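Phosphoribosylaminoimidazole-succinocarboxamide synthase (Saccharomyces cerevisiae, PDB 2CNQ) catalyses the ATP-dependent joining of L-aspartate to the carboxylate of 5-amino-4-carboxyimidazole ribotide, forming SAICAR in de novo purine biosynthesis. Local coordinates at residues A[36-48]-A[260-274]. Sequence-based numbering, arbitrary orientation.
Sequences TDRISAYDVIMEN and KQFLRDWLTANKLNG. With ADP (adenosine-5'-diphosphate), chain F; AMZ (aminoimidazole 4-carboxamide ribonucleotide), chain C.
A β-hairpin and a helix share a pocket for ADP, and Y42, in the type I' turn from A41 to V44, reaches the exposed T268 of the helix, the two side chains meeting at about a right angle. Y42 OH and T268 OG1 share a hydrogen bond of 2.8 Å; with CG anti to the carbonyl carbon (chi1 -53°), the ring presents its edge to R264 O, while N273 CB lies 3.6 Å from CD2. Y42 and D43 both take the positive phi of this turn, and its backbone binds the diphosphate: Y42 N donates to ADP O1A and D43 N to ADP O3A (2.7 Å). A water joins A41 O to the N of G274, whose backbone angles call for glycine. From the helix, the extended chain of R264 brings its guanidinium edge-on to the same phosphate, NE bonding O1A and NH2 donating almost straight to O2A (2.8 Å, 178°). NH2 also reaches the ribose oxygen O1 of AMZ, so one arginine spans both ligands. K260 NZ is placed to donate to S40 O and ADP O2A, though its exact position is doubtful. Beneath these polar groups small A41 fits closely, its CB only 3.4 Å from L267 CD1. Flexible M46 meets that leucine tip to tip through CE, and I39 CD1 meets L263 CD2 likewise (3.6 Å). The hairpin lies against helix 261-269; I39 also touches helix 53-67, and R264 touches R242 of strand 228-245.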
loop_
_atom_site.group_PDB
_atom_site.type_symbol
_atom_site.label_atom_id
_atom_site.label_comp_id
_atom_site.label_asym_id
_atom_site.label_seq_id
_atom_site.Cartn_x
_atom_site.Cartn_y
_atom_site.Cartn_z
ATOM N N THR A 36 -9.928 6.267 -4.235
ATOM C CA THR A 36 -10.524 7.493 -3.825
ATOM C C THR A 36 -9.515 8.253 -3.000
ATOM O O THR A 36 -8.382 7.845 -2.865
ATOM C CB THR A 36 -11.809 7.273 -3.061
ATOM O OG1 THR A 36 -11.503 6.833 -1.748
ATOM C CG2 THR A 36 -12.738 6.351 -3.787
ATOM N N ASP A 37 -9.970 9.362 -2.466
ATOM C CA ASP A 37 -9.189 10.206 -1.617
ATOM C C ASP A 37 -9.440 9.965 -0.170
ATOM O O ASP A 37 -8.977 10.715 0.661
ATOM C CB ASP A 37 -9.424 11.637 -1.996
ATOM C CG ASP A 37 -8.884 11.947 -3.337
ATOM O OD1 ASP A 37 -9.388 12.892 -3.966
ATOM O OD2 ASP A 37 -7.948 11.281 -3.785
ATOM N N ARG A 38 -10.162 8.911 0.149
ATOM C CA ARG A 38 -10.358 8.564 1.505
ATOM C C ARG A 38 -9.035 8.204 2.142
ATOM O O ARG A 38 -8.110 7.744 1.509
ATOM C CB ARG A 38 -11.295 7.379 1.619
ATOM C CG ARG A 38 -12.686 7.671 1.090
ATOM C CD ARG A 38 -13.650 6.579 1.388
ATOM N NE ARG A 38 -13.284 5.302 0.831
ATOM C CZ ARG A 38 -13.775 4.786 -0.282
ATOM N NH1 ARG A 38 -13.452 3.570 -0.639
ATOM N NH2 ARG A 38 -14.586 5.476 -1.046
ATOM N N ILE A 39 -8.964 8.382 3.428
ATOM C CA ILE A 39 -7.803 7.949 4.168
ATOM C C ILE A 39 -8.289 7.349 5.438
ATOM O O ILE A 39 -9.273 7.776 6.001
ATOM C CB ILE A 39 -6.833 9.090 4.392
ATOM C CG1 ILE A 39 -5.538 8.607 5.027
ATOM C CG2 ILE A 39 -7.451 10.204 5.189
ATOM C CD1 ILE A 39 -4.438 9.624 4.968
ATOM N N SER A 40 -7.601 6.336 5.877
ATOM C CA SER A 40 -7.978 5.609 7.053
ATOM C C SER A 40 -6.783 5.437 7.911
ATOM O O SER A 40 -5.662 5.508 7.477
ATOM C CB SER A 40 -8.502 4.266 6.635
ATOM O OG SER A 40 -7.518 3.520 5.962
ATOM N N ALA A 41 -7.028 5.193 9.173
ATOM C CA ALA A 41 -5.952 4.857 10.076
ATOM C C ALA A 41 -6.570 3.997 11.115
ATOM O O ALA A 41 -7.700 4.216 11.518
ATOM C CB ALA A 41 -5.368 6.073 10.678
ATOM N N TYR A 42 -5.833 3.007 11.551
ATOM C CA TYR A 42 -6.340 2.078 12.522
ATOM C C TYR A 42 -7.671 1.522 12.075
ATOM O O TYR A 42 -8.553 1.284 12.885
ATOM C CB TYR A 42 -6.402 2.695 13.897
ATOM C CG TYR A 42 -5.096 3.288 14.307
ATOM C CD1 TYR A 42 -4.030 2.510 14.608
ATOM C CD2 TYR A 42 -4.949 4.644 14.387
ATOM C CE1 TYR A 42 -2.847 3.069 15.007
ATOM C CE2 TYR A 42 -3.805 5.221 14.776
ATOM C CZ TYR A 42 -2.746 4.442 15.080
ATOM O OH TYR A 42 -1.594 5.043 15.498
ATOM N N ASP A 43 -7.794 1.273 10.784
ATOM C CA ASP A 43 -8.963 0.636 10.208
ATOM C C ASP A 43 -10.205 1.462 10.277
ATOM O O ASP A 43 -11.272 0.934 10.093
ATOM C CB ASP A 43 -9.191 -0.753 10.745
ATOM C CG ASP A 43 -8.157 -1.691 10.280
ATOM O OD1 ASP A 43 -7.638 -2.424 11.111
ATOM O OD2 ASP A 43 -7.840 -1.702 9.080
ATOM N N VAL A 44 -10.072 2.766 10.461
ATOM C CA VAL A 44 -11.212 3.629 10.406
ATOM C C VAL A 44 -10.942 4.722 9.421
ATOM O O VAL A 44 -9.883 5.315 9.401
ATOM C CB VAL A 44 -11.348 4.245 11.793
ATOM C CG1 VAL A 44 -12.476 5.180 11.809
ATOM C CG2 VAL A 44 -11.498 3.138 12.841
ATOM N N ILE A 45 -11.922 5.010 8.601
ATOM C CA ILE A 45 -11.813 6.009 7.592
ATOM C C ILE A 45 -12.039 7.343 8.224
ATOM O O ILE A 45 -12.937 7.532 9.008
ATOM C CB ILE A 45 -12.835 5.748 6.504
ATOM C CG1 ILE A 45 -12.599 4.382 5.879
ATOM C CG2 ILE A 45 -12.762 6.794 5.445
ATOM C CD1 ILE A 45 -13.706 3.932 5.003
ATOM N N MET A 46 -11.230 8.310 7.867
ATOM C CA MET A 46 -11.439 9.652 8.333
ATOM C C MET A 46 -12.675 10.206 7.695
ATOM O O MET A 46 -13.101 9.795 6.640
ATOM C CB MET A 46 -10.278 10.537 7.952
ATOM C CG MET A 46 -8.948 10.121 8.544
ATOM S SD MET A 46 -8.870 10.122 10.310
ATOM C CE MET A 46 -9.054 8.402 10.650
ATOM N N GLU A 47 -13.237 11.217 8.314
ATOM C CA GLU A 47 -14.406 11.854 7.751
ATOM C C GLU A 47 -14.091 12.527 6.461
ATOM O O GLU A 47 -14.865 12.473 5.536
ATOM C CB GLU A 47 -14.943 12.899 8.695
ATOM C CG GLU A 47 -16.142 13.580 8.231
ATOM C CD GLU A 47 -17.249 12.598 8.001
ATOM O OE1 GLU A 47 -17.311 11.572 8.703
ATOM O OE2 GLU A 47 -18.080 12.866 7.119
ATOM N N ASN A 48 -12.969 13.206 6.420
ATOM C CA ASN A 48 -12.587 13.958 5.290
ATOM C C ASN A 48 -11.468 13.291 4.545
ATOM O O ASN A 48 -10.834 12.367 4.992
ATOM C CB ASN A 48 -12.268 15.390 5.669
ATOM C CG ASN A 48 -11.262 15.540 6.764
ATOM O OD1 ASN A 48 -11.053 14.675 7.593
ATOM N ND2 ASN A 48 -10.661 16.718 6.802
ATOM N N LYS A 260 1.538 7.448 5.986
ATOM C CA LYS A 260 0.374 7.510 6.813
ATOM C C LYS A 260 0.706 7.568 8.265
ATOM O O LYS A 260 -0.164 7.887 9.049
ATOM C CB LYS A 260 -0.500 6.301 6.573
ATOM C CG LYS A 260 -1.903 6.511 7.118
ATOM C CD LYS A 260 -2.677 5.240 7.265
ATOM C CE LYS A 260 -2.929 4.567 5.964
ATOM N NZ LYS A 260 -4.112 3.662 6.070
ATOM N N GLN A 261 1.902 7.185 8.656
ATOM C CA GLN A 261 2.222 7.184 10.052
ATOM C C GLN A 261 2.025 8.550 10.660
ATOM O O GLN A 261 1.681 8.646 11.817
ATOM C CB GLN A 261 3.633 6.693 10.314
ATOM C CG GLN A 261 3.833 6.284 11.728
ATOM C CD GLN A 261 3.000 5.080 12.058
ATOM O OE1 GLN A 261 2.898 4.162 11.264
ATOM N NE2 GLN A 261 2.393 5.081 13.230
ATOM N N PHE A 262 2.205 9.604 9.904
ATOM C CA PHE A 262 1.974 10.912 10.421
ATOM C C PHE A 262 0.556 11.011 10.937
ATOM O O PHE A 262 0.304 11.544 11.997
ATOM C CB PHE A 262 2.185 11.899 9.316
ATOM C CG PHE A 262 1.757 13.251 9.681
ATOM C CD1 PHE A 262 0.634 13.783 9.111
ATOM C CD2 PHE A 262 2.438 13.974 10.631
ATOM C CE1 PHE A 262 0.196 15.022 9.465
ATOM C CE2 PHE A 262 2.012 15.214 10.982
ATOM C CZ PHE A 262 0.879 15.740 10.402
ATOM N N LEU A 263 -0.396 10.539 10.150
ATOM C CA LEU A 263 -1.784 10.615 10.537
ATOM C C LEU A 263 -2.050 9.686 11.661
ATOM O O LEU A 263 -2.712 10.047 12.604
ATOM C CB LEU A 263 -2.672 10.295 9.362
ATOM C CG LEU A 263 -4.136 10.210 9.722
ATOM C CD1 LEU A 263 -4.677 11.527 10.245
ATOM C CD2 LEU A 263 -4.930 9.717 8.550
ATOM N N ARG A 264 -1.559 8.469 11.584
ATOM C CA ARG A 264 -1.749 7.541 12.674
ATOM C C ARG A 264 -1.297 8.152 13.962
ATOM O O ARG A 264 -1.984 8.094 14.974
ATOM C CB ARG A 264 -0.960 6.295 12.416
ATOM C CG ARG A 264 -1.414 5.476 11.263
ATOM C CD ARG A 264 -0.537 4.311 11.122
ATOM N NE ARG A 264 -0.889 3.490 9.978
ATOM C CZ ARG A 264 -0.058 3.151 9.016
ATOM N NH1 ARG A 264 1.201 3.524 9.028
ATOM N NH2 ARG A 264 -0.525 2.446 8.019
ATOM N N ASP A 265 -0.111 8.710 13.942
ATOM C CA ASP A 265 0.441 9.245 15.146
ATOM C C ASP A 265 -0.326 10.436 15.634
ATOM O O ASP A 265 -0.492 10.605 16.829
ATOM C CB ASP A 265 1.897 9.568 14.947
ATOM C CG ASP A 265 2.783 8.345 14.828
ATOM O OD1 ASP A 265 3.960 8.551 14.519
ATOM O OD2 ASP A 265 2.331 7.229 15.044
ATOM N N TRP A 266 -0.783 11.274 14.727
ATOM C CA TRP A 266 -1.558 12.414 15.115
ATOM C C TRP A 266 -2.833 11.948 15.784
ATOM O O TRP A 266 -3.230 12.454 16.811
ATOM C CB TRP A 266 -1.901 13.271 13.902
ATOM C CG TRP A 266 -2.684 14.437 14.280
ATOM C CD1 TRP A 266 -2.217 15.596 14.772
ATOM C CD2 TRP A 266 -4.104 14.536 14.272
ATOM N NE1 TRP A 266 -3.254 16.432 15.069
ATOM C CE2 TRP A 266 -4.425 15.812 14.753
ATOM C CE3 TRP A 266 -5.126 13.716 13.846
ATOM C CZ2 TRP A 266 -5.720 16.252 14.877
ATOM C CZ3 TRP A 266 -6.421 14.167 13.984
ATOM C CH2 TRP A 266 -6.697 15.420 14.476
ATOM N N LEU A 267 -3.490 10.968 15.208
ATOM C CA LEU A 267 -4.706 10.484 15.791
ATOM C C LEU A 267 -4.417 9.959 17.148
ATOM O O LEU A 267 -5.131 10.259 18.084
ATOM C CB LEU A 267 -5.285 9.404 14.939
ATOM C CG LEU A 267 -5.816 9.881 13.591
ATOM C CD1 LEU A 267 -6.005 8.716 12.689
ATOM C CD2 LEU A 267 -7.154 10.608 13.781
ATOM N N THR A 268 -3.392 9.160 17.310
ATOM C CA THR A 268 -3.069 8.601 18.605
ATOM C C THR A 268 -2.766 9.674 19.596
ATOM O O THR A 268 -3.224 9.638 20.720
ATOM C CB THR A 268 -1.940 7.618 18.457
ATOM O OG1 THR A 268 -2.434 6.574 17.629
ATOM C CG2 THR A 268 -1.498 7.082 19.760
ATOM N N ALA A 269 -1.990 10.650 19.188
ATOM C CA ALA A 269 -1.602 11.717 20.068
ATOM C C ALA A 269 -2.805 12.494 20.544
ATOM O O ALA A 269 -2.780 13.041 21.620
ATOM C CB ALA A 269 -0.650 12.628 19.379
ATOM N N ASN A 270 -3.844 12.540 19.733
ATOM C CA ASN A 270 -5.040 13.274 20.024
ATOM C C ASN A 270 -6.157 12.411 20.526
ATOM O O ASN A 270 -7.280 12.854 20.632
ATOM C CB ASN A 270 -5.445 14.041 18.792
ATOM C CG ASN A 270 -4.573 15.207 18.590
ATOM O OD1 ASN A 270 -4.804 16.243 19.179
ATOM N ND2 ASN A 270 -3.505 15.041 17.850
ATOM N N LYS A 271 -5.843 11.171 20.842
ATOM C CA LYS A 271 -6.832 10.251 21.333
ATOM C C LYS A 271 -8.018 10.190 20.412
ATOM O O LYS A 271 -9.174 10.175 20.824
ATOM C CB LYS A 271 -7.253 10.571 22.754
ATOM C CG LYS A 271 -6.101 10.486 23.694
ATOM C CD LYS A 271 -6.509 10.682 25.125
ATOM C CE LYS A 271 -5.292 10.595 26.029
ATOM N NZ LYS A 271 -5.632 10.245 27.422
ATOM N N LEU A 272 -7.705 10.111 19.139
ATOM C CA LEU A 272 -8.717 9.950 18.130
ATOM C C LEU A 272 -8.504 8.703 17.342
ATOM O O LEU A 272 -9.282 8.410 16.473
ATOM C CB LEU A 272 -8.717 11.134 17.180
ATOM C CG LEU A 272 -9.206 12.406 17.811
ATOM C CD1 LEU A 272 -8.955 13.559 16.860
ATOM C CD2 LEU A 272 -10.680 12.276 18.149
ATOM N N ASN A 273 -7.490 7.914 17.658
ATOM C CA ASN A 273 -7.339 6.653 16.986
ATOM C C ASN A 273 -8.558 5.828 17.247
ATOM O O ASN A 273 -9.070 5.761 18.355
ATOM C CB ASN A 273 -6.089 5.953 17.485
ATOM C CG ASN A 273 -5.950 5.994 18.989
ATOM O OD1 ASN A 273 -5.952 7.065 19.594
ATOM N ND2 ASN A 273 -5.824 4.826 19.605
ATOM N N GLY A 274 -9.027 5.189 16.205
ATOM C CA GLY A 274 -10.168 4.342 16.280
ATOM C C GLY A 274 -11.489 5.023 16.185
ATOM O O GLY A 274 -12.487 4.359 16.042
HETATM P PB ADP F . -6.029 1.232 7.682
HETATM O O1B ADP F . -7.505 1.385 7.518
HETATM O O2B ADP F . -5.542 -0.189 7.594
HETATM O O3B ADP F . -5.295 2.222 6.807
HETATM P PA ADP F . -4.034 1.456 9.293
HETATM O O1A ADP F . -3.391 2.247 10.366
HETATM O O2A ADP F . -3.276 1.722 8.045
HETATM O O3A ADP F . -5.598 1.614 9.181
HETATM O "O5'" ADP F . -3.918 -0.086 9.539
HETATM C "C5'" ADP F . -2.671 -0.712 9.320
HETATM C "C4'" ADP F . -2.624 -2.152 9.786
HETATM O "O4'" ADP F . -2.744 -2.142 11.204
HETATM C "C3'" ADP F . -3.778 -2.931 9.207
HETATM O "O3'" ADP F . -3.390 -4.278 9.012
HETATM C "C2'" ADP F . -4.794 -2.815 10.299
HETATM O "O2'" ADP F . -5.669 -3.914 10.294
HETATM C "C1'" ADP F . -3.935 -2.829 11.541
HETATM N N9 ADP F . -4.546 -2.121 12.661
HETATM C C8 ADP F . -5.242 -1.003 12.555
HETATM N N7 ADP F . -5.684 -0.600 13.753
HETATM C C5 ADP F . -5.240 -1.475 14.640
HETATM C C6 ADP F . -5.379 -1.557 16.078
HETATM N N6 ADP F . -6.091 -0.602 16.722
HETATM N N1 ADP F . -4.788 -2.612 16.669
HETATM C C2 ADP F . -4.090 -3.556 15.968
HETATM N N3 ADP F . -3.922 -3.519 14.626
HETATM C C4 ADP F . -4.479 -2.500 13.930
HETATM O O5 AMZ C . -3.276 -1.796 4.599
HETATM C C6 AMZ C . -2.939 -2.636 5.405
HETATM N N2 AMZ C . -3.746 -3.591 5.853
HETATM C C3A AMZ C . -1.584 -2.661 5.923
HETATM C C7A AMZ C . -0.605 -1.761 5.633
HETATM N N3 AMZ C . -0.557 -0.714 4.789
HETATM N N1 AMZ C . -1.117 -3.568 6.799
HETATM C C5 AMZ C . 0.134 -3.247 7.039
HETATM N N AMZ C . 0.458 -2.133 6.345
HETATM C C1 AMZ C . 1.763 -1.522 6.301
HETATM C C2 AMZ C . 1.935 -0.367 7.242
HETATM C C3 AMZ C . 3.414 -0.383 7.498
HETATM O O2 AMZ C . 4.020 0.247 6.392
HETATM O O1 AMZ C . 1.458 0.819 6.642
HETATM O O AMZ C . 2.663 -2.493 6.756
HETATM C C AMZ C . 3.712 -1.873 7.483
HETATM C C4 AMZ C . 3.829 -2.488 8.839
HETATM O O3 AMZ C . 2.759 -2.016 9.642
HETATM P P AMZ C . 2.760 -2.386 11.194
HETATM O OP1 AMZ C . 2.461 -3.844 11.307
HETATM O O4 AMZ C . 1.652 -1.529 11.760
HETATM O OP2 AMZ C . 4.097 -2.068 11.781
HETATM O O HOH W 1 -5.705 5.173 3.884
HETATM O O HOH W 2 -5.829 3.123 3.971
HETATM O O HOH W 3 -8.126 5.833 13.683
#